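PDB 5O15: AmbC from Sorangium cellulosum, which acts as a bifunctional dehydratase-cyclase domain in ambruticin biosynthesis, probably dehydrating a polyketide intermediate and then closing it into a heterocycle. Local coordinates for residues R31-L36 with Q100-L106; S79-I85 with F240-A246. One frame throughout, in Å; residues are numbered along the deposited sequence. Where two conformers were deposited one is given.

How the contacts relate
Both contacts join antiparallel neighbours of one long, curved sheet, the backbone of a double hotdog fold. Contact 1 lies near the sheet's outer end, where strand 34-41 pairs with strand 96-103; contact 2 pairs strand 79-85 with strand 236-247 and so joins the first hotdog to the second. Strands 112-120 and 129-137 run between them. The centres of the two contacts are about 17 Å apart, their nearest atoms about 9 Å, without touching. The segments alternate along the chain, as 31-36, 79-85, 100-106 and 240-246. Helix 61-75 meets apolar side chains of both, so one helix spans the concave face of the first hotdog from near its edge to the seam.

Contact 1 of 2, residues R31-L36 with Q100-L106; sequences RDGYVL and QVTVEAL
The axes of the short antiparallel segments 34-36 and 100-103 approach to 4.8 Å, their directions 167° apart. Tyr34 with Val103 and Leu36 with Val101 are hydrogen-bonded pairs; Val35 with Thr102, between them, is a non-hydrogen-bonded pair. Tyr34 N reaches Val103 O at 3.0 Å, Val103 N reaches Tyr34 O at 2.9 Å, Leu36 N reaches Val101 O at 2.9 Å, and Val101 N reaches Leu36 O at 2.8 Å.

Tyr34, Leu36, Val101 and Val103 share one face. Leu36 (m, p) sets CB 4.0 Å from Val101 CB and swings CD1 diagonally to 4.0 Å from Val103 CG2, fitting it against the groove where the two valines meet, whose beta-branching suits extended backbone. Tyr34 CB lies 4.1 Å from Val103 CB. Helix 61-75 packs on these four residues, as the central helix of a hotdog does. On the other face Val35 CG1 rests 3.8 Å from Gln100 CD.

Next to Tyr34, Gly33 CA comes within 3.2 Å of Val103 O; a side chain there would strike that carbonyl, so glycine fits. Beyond it the chains stay close: the small methyl of Ala105, CB, lies 3.9 Å from Asp32 CB.

Asp32 OD2 accepts Leu106 N at 3.0 Å, and a water links OD2 to Leu106 O, while OD1 pairs with Arg112. Arg31 NH1 forms a long salt bridge (3.9 Å) to Glu104 OE1; another water joins NH1, Glu104 OE2 and Val103 O. The chemistry thus grades from apolar packing under the helix to charged, water-mediated pairing where the strands open to solvent.

Contact 2 of 2, residues S79-I85 with F240-A246; sequences SVSELTI and FAWSDVA
A G1 beta bulge interrupts the pairing: Asp244 and Val245 both face Val80. Asp244 takes left-handed backbone angles (52/61), which aspartate tolerates better than a beta-branched residue would. Its N donates to Ser81 O at 2.9 Å, while Val245 N donates to Val80 O at 2.9 Å and Val80 N to Val245 O at 2.9 Å. At the bulge Asp244 OD1 takes hydrogen bonds from two waters, one also bound to Ser79 OG and the other to Ser81 OG; the Ser81 hydroxyl is bonded to Arg111 too.

Elsewhere the strand axes, 4.4 Å apart at closest and antiparallel at 173°, keep regular register. Leu83 and Trp242 form a hydrogen-bonded pair (Leu83 N to Trp242 O 2.9 Å, Trp242 N to Leu83 O 2.8 Å), between the non-hydrogen-bonded pairs Glu82–Ser243 and Thr84–Ala241; Ile85 N donates to Phe240 O at 2.9 Å.

On one face Glu82, folded back by its m, m rotamer, accepts Ser243 OG at OE1 (2.6 Å). The opposite face is apolar: Val80 CB lies 4.2 Å from Val245 CB, Leu83 CD2 lies 4.1 Å from Trp242 CD1, and Ile85 CD1 meets the indole edge.

This pairing is the seam of the double hotdog. Val80, Leu83 and Trp242 pack on helix 61-75, and Trp242 meets Phe290 edge-to-face. Classic bulges flank the seam on both sides, Ser81 and Glu82 facing Val135 of strand 129-137, Phe240 and Ala241 facing Arg291 of strand 283-295.

Contact 1 of 2, residues R31-L36 with Q100-L106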
loop_
_atom_site.group_PDB
_atom_site.type_symbol
_atom_site.label_atom_id
_atom_site.label_comp_id
_atom_site.label_asym_id
_atom_site.label_seq_id
_atom_site.Cartn_x
_atom_site.Cartn_y
_atom_site.Cartn_z
ATOM N N ARG A 31 -22.876 17.345 -11.654
ATOM C CA ARG A 31 -21.823 16.925 -12.579
ATOM C C ARG A 31 -21.556 15.442 -12.322
ATOM O O ARG A 31 -22.017 14.872 -11.325
ATOM C CB ARG A 31 -20.552 17.752 -12.378
ATOM C CG ARG A 31 -19.973 17.727 -10.965
ATOM C CD ARG A 31 -18.744 18.660 -10.886
ATOM N NE ARG A 31 -18.304 18.945 -9.518
ATOM C CZ ARG A 31 -17.349 18.310 -8.863
ATOM N NH1 ARG A 31 -16.696 17.309 -9.431
ATOM N NH2 ARG A 31 -17.068 18.699 -7.631
ATOM N N ASP A 32 -20.856 14.818 -13.263
ATOM C CA ASP A 32 -20.443 13.417 -13.120
ATOM C C ASP A 32 -19.238 13.375 -12.200
ATOM O O ASP A 32 -18.106 13.651 -12.609
ATOM C CB ASP A 32 -20.102 12.820 -14.476
ATOM C CG ASP A 32 -19.709 11.338 -14.384
ATOM O OD1 ASP A 32 -19.943 10.735 -13.334
ATOM O OD2 ASP A 32 -19.194 10.766 -15.371
ATOM N N GLY A 33 -19.502 13.090 -10.944
ATOM C CA GLY A 33 -18.415 12.976 -9.979
ATOM C C GLY A 33 -18.940 12.427 -8.675
ATOM O O GLY A 33 -20.143 12.271 -8.469
ATOM N N TYR A 34 -18.001 12.154 -7.776
ATOM C CA TYR A 34 -18.300 11.597 -6.465
ATOM C C TYR A 34 -17.404 12.248 -5.431
ATOM O O TYR A 34 -16.272 12.634 -5.722
ATOM C CB TYR A 34 -18.059 10.086 -6.365
ATOM C CG TYR A 34 -18.957 9.261 -7.251
ATOM C CD1 TYR A 34 -18.738 9.162 -8.617
ATOM C CD2 TYR A 34 -19.959 8.486 -6.698
ATOM C CE1 TYR A 34 -19.542 8.361 -9.420
ATOM C CE2 TYR A 34 -20.772 7.678 -7.495
ATOM C CZ TYR A 34 -20.554 7.606 -8.842
ATOM O OH TYR A 34 -21.349 6.791 -9.615
ATOM N N VAL A 35 -17.895 12.287 -4.190
ATOM C CA VAL A 35 -17.144 12.780 -3.036
ATOM C C VAL A 35 -17.335 11.791 -1.897
ATOM O O VAL A 35 -18.444 11.644 -1.371
ATOM C CB VAL A 35 -17.568 14.194 -2.617
ATOM C CG1 VAL A 35 -16.752 14.653 -1.426
ATOM C CG2 VAL A 35 -17.381 15.147 -3.774
ATOM N N LEU A 36 -16.252 11.135 -1.500
ATOM C CA LEU A 36 -16.255 10.189 -0.398
ATOM C C LEU A 36 -15.611 10.859 0.802
ATOM O O LEU A 36 -14.546 11.459 0.681
ATOM C CB LEU A 36 -15.477 8.910 -0.741
ATOM C CG LEU A 36 -16.030 8.100 -1.901
ATOM C CD1 LEU A 36 -15.570 8.596 -3.240
ATOM C CD2 LEU A 36 -15.683 6.647 -1.786
ATOM N N GLN A 100 -10.989 12.842 2.546
ATOM C CA GLN A 100 -11.884 13.068 1.418
ATOM C C GLN A 100 -11.260 12.432 0.192
ATOM O O GLN A 100 -10.071 12.626 -0.068
ATOM C CB GLN A 100 -12.132 14.551 1.173
ATOM C CG GLN A 100 -13.284 14.794 0.218
ATOM C CD GLN A 100 -13.631 16.244 0.072
ATOM O OE1 GLN A 100 -13.571 16.801 -1.029
ATOM N NE2 GLN A 100 -14.027 16.860 1.167
ATOM N N VAL A 101 -12.053 11.683 -0.556
ATOM C CA VAL A 101 -11.640 11.194 -1.856
ATOM C C VAL A 101 -12.546 11.849 -2.881
ATOM O O VAL A 101 -13.768 11.716 -2.812
ATOM C CB VAL A 101 -11.715 9.674 -1.971
ATOM C CG1 VAL A 101 -11.172 9.270 -3.296
ATOM C CG2 VAL A 101 -10.903 8.998 -0.816
ATOM N N THR A 102 -11.942 12.564 -3.814
ATOM C CA THR A 102 -12.672 13.215 -4.901
ATOM C C THR A 102 -12.521 12.343 -6.139
ATOM O O THR A 102 -11.435 11.844 -6.441
ATOM C CB THR A 102 -12.183 14.674 -5.107
ATOM O OG1 THR A 102 -10.798 14.735 -5.362
ATOM C CG2 THR A 102 -12.429 15.511 -3.908
ATOM N N VAL A 103 -13.624 12.159 -6.878
ATOM C CA VAL A 103 -13.602 11.386 -8.103
ATOM C C VAL A 103 -14.231 12.235 -9.193
ATOM O O VAL A 103 -15.353 12.749 -9.017
ATOM C CB VAL A 103 -14.333 10.036 -7.963
ATOM C CG1 VAL A 103 -14.137 9.204 -9.244
ATOM C CG2 VAL A 103 -13.808 9.232 -6.758
ATOM N N GLU A 104 -13.562 12.311 -10.331
ATOM C CA GLU A 104 -13.937 13.167 -11.442
ATOM C C GLU A 104 -14.744 12.372 -12.457
ATOM O O GLU A 104 -15.065 11.192 -12.304
ATOM C CB GLU A 104 -12.675 13.754 -12.074
ATOM C CG GLU A 104 -11.770 14.532 -11.128
ATOM C CD GLU A 104 -12.520 15.602 -10.382
ATOM O OE1 GLU A 104 -13.264 16.348 -11.038
ATOM O OE2 GLU A 104 -12.394 15.704 -9.138
ATOM N N ALA A 105 -15.124 13.084 -13.525
ATOM C CA ALA A 105 -16.025 12.519 -14.532
ATOM C C ALA A 105 -15.393 11.387 -15.342
ATOM O O ALA A 105 -14.198 11.380 -15.620
ATOM C CB ALA A 105 -16.470 13.612 -15.507
ATOM N N LEU A 106 -16.239 10.445 -15.745
ATOM C CA LEU A 106 -15.824 9.366 -16.629
ATOM C C LEU A 106 -15.540 9.922 -18.008
ATOM O O LEU A 106 -16.410 10.560 -18.616
ATOM C CB LEU A 106 -16.948 8.338 -16.715
ATOM C CG LEU A 106 -16.578 7.041 -17.428
ATOM C CD1 LEU A 106 -15.660 6.155 -16.573
ATOM C CD2 LEU A 106 -17.822 6.275 -17.797
HETATM O O HOH W 1 -14.827 15.564 -7.985
HETATM O O HOH W 2 -18.821 11.762 -17.792
#

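Contact 2 of 2, residues S79-I85 with F240-A246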
loop_
_atom_site.group_PDB
_atom_site.type_symbol
_atom_site.label_atom_id
_atom_site.label_comp_id
_atom_site.label_asym_id
_atom_site.label_seq_id
_atom_site.Cartn_x
_atom_site.Cartn_y
_atom_site.Cartn_z
ATOM N N SER A 79 -10.287 -0.980 -11.308
ATOM C CA SER A 79 -8.858 -0.862 -11.073
ATOM C C SER A 79 -8.441 0.579 -10.813
ATOM O O SER A 79 -9.083 1.550 -11.292
ATOM C CB SER A 79 -8.135 -1.386 -12.305
ATOM O OG SER A 79 -6.755 -1.446 -12.091
ATOM N N VAL A 80 -7.352 0.712 -10.056
ATOM C CA VAL A 80 -6.578 1.931 -9.951
ATOM C C VAL A 80 -5.531 1.871 -11.046
ATOM O O VAL A 80 -4.539 1.144 -10.950
ATOM C CB VAL A 80 -5.957 2.071 -8.567
ATOM C CG1 VAL A 80 -5.146 3.343 -8.466
ATOM C CG2 VAL A 80 -7.040 2.003 -7.517
ATOM N N SER A 81 -5.771 2.612 -12.125
ATOM C CA SER A 81 -4.842 2.602 -13.233
ATOM C C SER A 81 -3.521 3.277 -12.866
ATOM O O SER A 81 -2.448 2.771 -13.215
ATOM C CB SER A 81 -5.504 3.318 -14.402
ATOM O OG SER A 81 -4.578 3.577 -15.442
ATOM N N GLU A 82 -3.568 4.406 -12.177
ATOM C CA GLU A 82 -2.355 5.092 -11.751
ATOM C C GLU A 82 -2.627 5.776 -10.426
ATOM O O GLU A 82 -3.743 6.266 -10.202
ATOM C CB GLU A 82 -1.905 6.159 -12.764
ATOM C CG GLU A 82 -1.674 5.668 -14.193
ATOM C CD GLU A 82 -0.562 4.623 -14.301
ATOM O OE1 GLU A 82 0.314 4.552 -13.391
ATOM O OE2 GLU A 82 -0.563 3.859 -15.308
ATOM N N LEU A 83 -1.616 5.798 -9.564
ATOM C CA LEU A 83 -1.655 6.527 -8.313
ATOM C C LEU A 83 -0.269 7.113 -8.083
ATOM O O LEU A 83 0.735 6.402 -8.145
ATOM C CB LEU A 83 -2.089 5.610 -7.157
ATOM C CG LEU A 83 -2.285 6.318 -5.802
ATOM C CD1 LEU A 83 -3.321 5.624 -4.921
ATOM C CD2 LEU A 83 -1.015 6.528 -5.013
ATOM N N THR A 84 -0.224 8.404 -7.824
ATOM C CA THR A 84 0.984 9.108 -7.445
ATOM C C THR A 84 0.794 9.604 -6.027
ATOM O O THR A 84 -0.289 10.074 -5.673
ATOM C CB THR A 84 1.250 10.300 -8.366
ATOM O OG1 THR A 84 1.333 9.841 -9.719
ATOM C CG2 THR A 84 2.571 10.976 -8.001
ATOM N N ILE A 85 1.826 9.429 -5.207
ATOM C CA ILE A 85 1.829 9.949 -3.852
ATOM C C ILE A 85 2.517 11.308 -3.894
ATOM O O ILE A 85 3.655 11.424 -4.339
ATOM C CB ILE A 85 2.522 8.991 -2.881
ATOM C CG1 ILE A 85 1.787 7.638 -2.915
ATOM C CG2 ILE A 85 2.533 9.612 -1.498
ATOM C CD1 ILE A 85 2.399 6.568 -2.052
ATOM N N PHE A 240 6.428 6.016 -4.343
ATOM C CA PHE A 240 5.869 7.248 -4.872
ATOM C C PHE A 240 4.853 7.048 -5.984
ATOM O O PHE A 240 4.125 7.990 -6.293
ATOM C CB PHE A 240 6.958 8.233 -5.328
ATOM C CG PHE A 240 7.734 7.779 -6.531
ATOM C CD1 PHE A 240 7.313 8.110 -7.808
ATOM C CD2 PHE A 240 8.893 7.048 -6.370
ATOM C CE1 PHE A 240 8.018 7.698 -8.905
ATOM C CE2 PHE A 240 9.613 6.632 -7.460
ATOM C CZ PHE A 240 9.173 6.963 -8.738
ATOM N N ALA A 241 4.736 5.851 -6.551
ATOM C CA ALA A 241 3.793 5.635 -7.632
ATOM C C ALA A 241 3.408 4.174 -7.721
ATOM O O ALA A 241 4.224 3.289 -7.448
ATOM C CB ALA A 241 4.338 6.106 -8.973
ATOM N N TRP A 242 2.164 3.938 -8.099
ATOM C CA TRP A 242 1.600 2.628 -8.329
ATOM C C TRP A 242 0.864 2.656 -9.657
ATOM O O TRP A 242 0.297 3.691 -10.056
ATOM C CB TRP A 242 0.592 2.257 -7.247
ATOM C CG TRP A 242 1.138 2.176 -5.874
ATOM C CD1 TRP A 242 1.466 3.206 -5.049
ATOM C CD2 TRP A 242 1.430 0.976 -5.151
ATOM N NE1 TRP A 242 1.923 2.725 -3.853
ATOM C CE2 TRP A 242 1.903 1.359 -3.884
ATOM C CE3 TRP A 242 1.285 -0.373 -5.450
ATOM C CZ2 TRP A 242 2.283 0.438 -2.923
ATOM C CZ3 TRP A 242 1.656 -1.304 -4.493
ATOM C CH2 TRP A 242 2.166 -0.891 -3.239
ATOM N N SER A 243 0.844 1.514 -10.341
ATOM C CA SER A 243 0.112 1.367 -11.597
ATOM C C SER A 243 -0.677 0.069 -11.581
ATOM O O SER A 243 -0.210 -0.940 -11.032
ATOM C CB SER A 243 1.048 1.349 -12.813
ATOM O OG SER A 243 1.834 2.521 -12.886
ATOM N N ASP A 244 -1.855 0.086 -12.193
ATOM C CA ASP A 244 -2.626 -1.104 -12.467
ATOM C C ASP A 244 -2.835 -1.970 -11.231
ATOM O O ASP A 244 -2.420 -3.144 -11.175
ATOM C CB ASP A 244 -2.000 -1.909 -13.593
ATOM C CG ASP A 244 -2.098 -1.198 -14.904
ATOM O OD1 ASP A 244 -3.088 -0.477 -15.155
ATOM O OD2 ASP A 244 -1.144 -1.345 -15.669
ATOM N N VAL A 245 -3.485 -1.410 -10.230
ATOM C CA VAL A 245 -3.764 -2.121 -8.978
ATOM C C VAL A 245 -5.223 -2.543 -8.994
ATOM O O VAL A 245 -6.127 -1.681 -9.083
ATOM C CB VAL A 245 -3.500 -1.240 -7.758
ATOM C CG1 VAL A 245 -3.629 -2.080 -6.507
ATOM C CG2 VAL A 245 -2.140 -0.597 -7.823
ATOM N N ALA A 246 -5.487 -3.836 -8.938
ATOM C CA ALA A 246 -6.862 -4.311 -9.007
ATOM C C ALA A 246 -7.036 -5.411 -7.966
ATOM O O ALA A 246 -6.148 -6.284 -7.786
ATOM C CB ALA A 246 -7.179 -4.879 -10.379
HETATM O O HOH W 3 -5.602 -0.582 -14.352
HETATM O O HOH W 4 -3.659 1.470 -16.803
#